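Local coordinates for protein ricin B-like lectin (PDB 4IZX) that binds carbohydrates as a fungal beta-trefoil lectin and holds the galactose unit of lactose in its sugar-binding site, at residues 31-35 and 117-122; 40-45 and 56-60. All blocks are in the same frame, centred on the assembly; numbering follows the deposited sequence.

Contact 1: 31-35 and 117-122; sequences IIGYP and TPGTPV. With GAL (beta-D-galactopyranose), chain B.
The side chains of Y34 and P118 cross at about a right angle, CD1 of the tyrosine 3.6 Å from P118 CB, which approaches the ring obliquely, while the amide N of G119 sits at the ring edge, near its plane. One face of the same ring carries the sugar: galactose C4 stands 3.5 Å above the ring plane and over its centre, with C3 and C5 also within contact, a CH-pi stack on the apolar side of the pyranose. The torsion that sets the ring there places CG anti to the backbone N (chi1 -156°). P35 continues the proline packing, its CD 3.7 Å from P118 CG.

I32 reaches both partners. Its CG2 branch lies against G119 O, and CD1, at the end of an extended chain (chi2 173°), touches galactose C6 at 3.7 Å. On the inner side, I31 CG2 and V122 CB pack at an oblique angle, and V122 CG2 lies under the I32-G33 peptide.

Three backbone bonds align the segments: V122 N to I31 O, G33 N to T120 O at 2.8 Å, and G119 N to G33 O. Ahead of the strand, a type II turn spans T117 to T120; T117 O accepts from both T120 N and T120 OG1, the latter at 2.7 Å. Beyond the segments, D22 touches Y34, and both D22 and H37 hydrogen-bond the sugar. An aromatic platform beneath galactose, beside polar residues gripping its hydroxyls, is characteristic of sugar sites in ricin B-type beta-trefoil lectins.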
# COMPACT_ATOMS: atom_id res chain seq x y z
N ILE A 31 5.26 -6.67 4.18
CA ILE A 31 5.15 -5.54 3.27
C ILE A 31 6.05 -4.41 3.72
O ILE A 31 5.96 -3.98 4.89
CB ILE A 31 3.70 -5.06 3.14
CG1 ILE A 31 2.74 -6.18 2.71
CG2 ILE A 31 3.60 -3.87 2.20
CD1 ILE A 31 3.04 -6.82 1.37
N ILE A 32 6.95 -3.99 2.84
CA ILE A 32 8.01 -3.07 3.18
C ILE A 32 8.10 -1.95 2.16
O ILE A 32 7.59 -2.07 1.03
CB ILE A 32 9.37 -3.81 3.27
CG1 ILE A 32 9.70 -4.47 1.91
CG2 ILE A 32 9.35 -4.84 4.39
CD1 ILE A 32 11.09 -5.09 1.83
N GLY A 33 8.78 -0.88 2.52
CA GLY A 33 9.23 0.11 1.56
C GLY A 33 10.57 -0.26 0.99
O GLY A 33 11.48 -0.62 1.74
N TYR A 34 10.75 -0.15 -0.33
CA TYR A 34 11.98 -0.56 -0.96
C TYR A 34 12.19 0.24 -2.22
O TYR A 34 11.22 0.59 -2.90
CB TYR A 34 11.91 -2.07 -1.29
CG TYR A 34 13.26 -2.77 -1.42
CD1 TYR A 34 13.92 -3.28 -0.30
CD2 TYR A 34 13.83 -2.98 -2.65
CE1 TYR A 34 15.09 -4.00 -0.42
CE2 TYR A 34 15.01 -3.67 -2.79
CZ TYR A 34 15.65 -4.18 -1.66
OH TYR A 34 16.78 -4.95 -1.82
N PRO A 35 13.44 0.52 -2.60
CA PRO A 35 13.66 1.21 -3.89
C PRO A 35 13.07 0.41 -5.06
O PRO A 35 13.19 -0.80 -5.11
CB PRO A 35 15.18 1.34 -3.97
CG PRO A 35 15.61 1.41 -2.52
CD PRO A 35 14.69 0.40 -1.83
N THR A 117 14.89 3.72 4.56
CA THR A 117 15.71 2.53 4.61
C THR A 117 15.00 1.40 3.89
O THR A 117 13.81 1.12 4.17
CB THR A 117 16.01 2.13 6.07
OG1 THR A 117 16.66 3.21 6.73
CG2 THR A 117 16.88 0.91 6.15
N PRO A 118 15.69 0.71 2.98
CA PRO A 118 15.07 -0.46 2.37
C PRO A 118 14.70 -1.49 3.44
O PRO A 118 15.53 -1.82 4.28
CB PRO A 118 16.15 -0.97 1.40
CG PRO A 118 16.93 0.26 1.07
CD PRO A 118 17.00 1.02 2.37
N GLY A 119 13.46 -1.98 3.39
CA GLY A 119 12.98 -2.90 4.41
C GLY A 119 12.12 -2.27 5.49
O GLY A 119 11.57 -2.98 6.33
N THR A 120 11.95 -0.96 5.46
CA THR A 120 11.09 -0.29 6.44
C THR A 120 9.65 -0.83 6.34
O THR A 120 9.06 -0.82 5.27
CB THR A 120 11.10 1.23 6.18
OG1 THR A 120 12.41 1.72 6.43
CG2 THR A 120 10.11 1.98 7.02
N PRO A 121 9.06 -1.28 7.45
CA PRO A 121 7.72 -1.87 7.33
C PRO A 121 6.66 -0.84 6.97
O PRO A 121 6.72 0.33 7.38
CB PRO A 121 7.47 -2.39 8.75
CG PRO A 121 8.82 -2.68 9.30
CD PRO A 121 9.72 -1.61 8.73
N VAL A 122 5.69 -1.28 6.19
CA VAL A 122 4.47 -0.54 5.97
C VAL A 122 3.43 -1.02 6.99
O VAL A 122 3.26 -2.23 7.19
CB VAL A 122 3.92 -0.71 4.54
CG1 VAL A 122 2.66 0.11 4.32
CG2 VAL A 122 4.99 -0.37 3.51
C1 GAL B . 14.56 -8.93 -2.44
C2 GAL B . 13.61 -8.28 -3.39
C3 GAL B . 13.37 -6.83 -2.98
C4 GAL B . 12.98 -6.75 -1.50
C5 GAL B . 14.04 -7.46 -0.69
C6 GAL B . 13.76 -7.45 0.82
O2 GAL B . 14.16 -8.30 -4.69
O3 GAL B . 12.35 -6.29 -3.82
O4 GAL B . 11.71 -7.40 -1.28
O5 GAL B . 14.13 -8.83 -1.08
O6 GAL B . 14.84 -8.08 1.52

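Contact 2: 40-45 and 56-60; sequences KNQQWT and RSASS. With GAL (beta-D-galactopyranose), chain B.
The beta hairpin of strands 44-48 and 53-57 begins and ends in this contact, together with the 3-10 turn at K40 and N41, whose N41 belongs to the galactose site. Its antiparallel ladder is regular: T45 and R56 form a hydrogen-bonded pair, T45 N to R56 O at 2.8 Å and R56 N to T45 O at 2.9 Å, and W44 with S57 is the adjoining non-hydrogen-bonded pair. A58 N extends the pattern to Q43 O with an almost straight N-H...O angle of 173°.

W44 and S57 share a face of the ladder. The six-membered ring of the indole runs alongside S57, which it meets obliquely, CZ3 3.7 Å from S57 CB. Water 1 lies 3.4 Å above one indole face, offset toward the rim, and bridges the two segments by donating to Q43 O and pairing with S57 OG at 2.8 Å. CB of W44 already points to the face shared with S57; with CG anti to the carbonyl carbon (chi1 -60°) the ring swings toward the serine.

S57 OG also accepts from S60 N, three residues on, at 3.1 Å: an ST motif that turns the chain as it leaves the strand. On the turn, S59 packs its CB against K40 CB, and its OG lies 3.4 Å from N41 CB. The N41 amide points away from these serines to the sugar, where ND2 donates to galactose O3 with a 170° angle; ND2 also donates to L23 O, which fixes the amide.

Around the hairpin, strand 20-23 lies against N41 and S57 and takes the W44 NE1 bond at I21 O. Strand 9-14 flanks strand 44-48 on the side opposite strand 53-57, touching W44 through I12.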
# COMPACT_ATOMS: atom_id res chain seq x y z
N LYS A 40 8.27 -7.74 -9.93
CA LYS A 40 6.82 -8.02 -9.89
C LYS A 40 6.27 -8.07 -8.46
O LYS A 40 5.08 -7.89 -8.24
CB LYS A 40 6.43 -9.27 -10.65
CG LYS A 40 6.22 -9.02 -12.14
CD LYS A 40 7.46 -8.62 -12.90
CE LYS A 40 7.16 -8.50 -14.39
NZ LYS A 40 8.37 -8.20 -15.16
N ASN A 41 7.17 -8.23 -7.48
CA ASN A 41 6.83 -8.08 -6.07
C ASN A 41 6.66 -6.62 -5.65
O ASN A 41 6.33 -6.36 -4.50
CB ASN A 41 7.87 -8.77 -5.18
CG ASN A 41 9.24 -8.11 -5.26
OD1 ASN A 41 9.74 -7.83 -6.36
ND2 ASN A 41 9.83 -7.82 -4.12
N GLN A 42 6.84 -5.69 -6.59
CA GLN A 42 6.64 -4.26 -6.40
C GLN A 42 5.47 -3.77 -7.27
O GLN A 42 5.31 -2.56 -7.44
CB GLN A 42 7.90 -3.53 -6.72
CG GLN A 42 9.11 -4.04 -5.98
CD GLN A 42 10.34 -3.20 -6.21
OE1 GLN A 42 10.67 -2.89 -7.35
NE2 GLN A 42 11.03 -2.84 -5.15
N GLN A 43 4.67 -4.70 -7.81
CA GLN A 43 3.56 -4.42 -8.67
C GLN A 43 2.31 -5.04 -8.11
O GLN A 43 2.32 -6.18 -7.66
CB GLN A 43 3.87 -4.91 -10.09
CG GLN A 43 5.09 -4.25 -10.70
CD GLN A 43 5.43 -4.69 -12.10
OE1 GLN A 43 6.62 -4.82 -12.47
NE2 GLN A 43 4.42 -4.86 -12.89
N TRP A 44 1.20 -4.32 -8.21
CA TRP A 44 -0.06 -4.64 -7.55
C TRP A 44 -1.20 -4.48 -8.53
O TRP A 44 -1.39 -3.39 -9.10
CB TRP A 44 -0.25 -3.72 -6.32
CG TRP A 44 0.87 -3.89 -5.34
CD1 TRP A 44 2.00 -3.14 -5.26
CD2 TRP A 44 0.98 -4.93 -4.35
NE1 TRP A 44 2.83 -3.65 -4.30
CE2 TRP A 44 2.24 -4.75 -3.72
CE3 TRP A 44 0.19 -6.01 -3.97
CZ2 TRP A 44 2.69 -5.60 -2.72
CZ3 TRP A 44 0.63 -6.84 -2.96
CH2 TRP A 44 1.86 -6.65 -2.36
N THR A 45 -1.92 -5.56 -8.77
CA THR A 45 -3.03 -5.59 -9.69
C THR A 45 -4.29 -5.23 -8.92
O THR A 45 -4.67 -5.88 -7.94
CB THR A 45 -3.17 -6.95 -10.39
OG1 THR A 45 -1.94 -7.36 -10.96
CG2 THR A 45 -4.31 -6.96 -11.34
N ARG A 56 -3.66 -7.26 -5.65
CA ARG A 56 -3.08 -8.59 -5.79
C ARG A 56 -1.64 -8.51 -6.26
O ARG A 56 -1.34 -7.84 -7.25
CB ARG A 56 -3.91 -9.43 -6.76
CG ARG A 56 -3.41 -10.86 -6.92
CD ARG A 56 -4.02 -11.52 -8.15
NE ARG A 56 -4.67 -12.79 -7.82
CZ ARG A 56 -4.20 -13.98 -8.18
NH1 ARG A 56 -3.08 -14.07 -8.88
NH2 ARG A 56 -4.86 -15.08 -7.84
N SER A 57 -0.76 -9.19 -5.54
CA SER A 57 0.64 -9.19 -5.89
C SER A 57 0.87 -9.82 -7.25
O SER A 57 0.47 -10.97 -7.47
CB SER A 57 1.43 -9.96 -4.86
OG SER A 57 2.74 -10.24 -5.31
N ALA A 58 1.51 -9.11 -8.16
CA ALA A 58 1.78 -9.63 -9.48
C ALA A 58 2.75 -10.81 -9.44
O ALA A 58 2.75 -11.63 -10.34
CB ALA A 58 2.29 -8.52 -10.38
N SER A 59 3.61 -10.89 -8.44
CA SER A 59 4.55 -12.00 -8.32
C SER A 59 3.95 -13.22 -7.63
O SER A 59 4.15 -14.32 -8.10
CB SER A 59 5.79 -11.56 -7.59
OG SER A 59 5.49 -10.95 -6.36
N SER A 60 3.27 -13.03 -6.51
CA SER A 60 2.86 -14.16 -5.70
C SER A 60 1.41 -14.57 -5.86
O SER A 60 1.05 -15.70 -5.49
CB SER A 60 3.15 -13.90 -4.23
OG SER A 60 2.22 -13.00 -3.73
C1 GAL B . 14.56 -8.93 -2.44
C2 GAL B . 13.61 -8.28 -3.39
C3 GAL B . 13.37 -6.83 -2.98
C4 GAL B . 12.98 -6.75 -1.50
C5 GAL B . 14.04 -7.46 -0.69
C6 GAL B . 13.76 -7.45 0.82
O2 GAL B . 14.16 -8.30 -4.69
O3 GAL B . 12.35 -6.29 -3.82
O4 GAL B . 11.71 -7.40 -1.28
O5 GAL B . 14.13 -8.83 -1.08
O6 GAL B . 14.84 -8.08 1.52
O HOH W 1 3.58 -7.60 -5.44

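From the N terminus, strands 9-14 and 20-23 come before the first segment, 31-35. A few residues later the chain enters 40-45, runs through the hairpin and returns at 56-60, so contact 2 closes a short loop of ten residues. Contact 1 closes only when 117-122 comes back to 31-35, across an 81-residue excursion that contains contact 2 entirely; the loops nest and do not cross. Contact 1 joins the inner two strands of one four-stranded sheet, contact 2 the edge hairpin of another. The contacts touch directly through packing of I31 CD1 on W44 CH2 and a probable hydrogen bond from Q42 NE2 to P35 O (3.0 Å). Both contacts reach the same galactose.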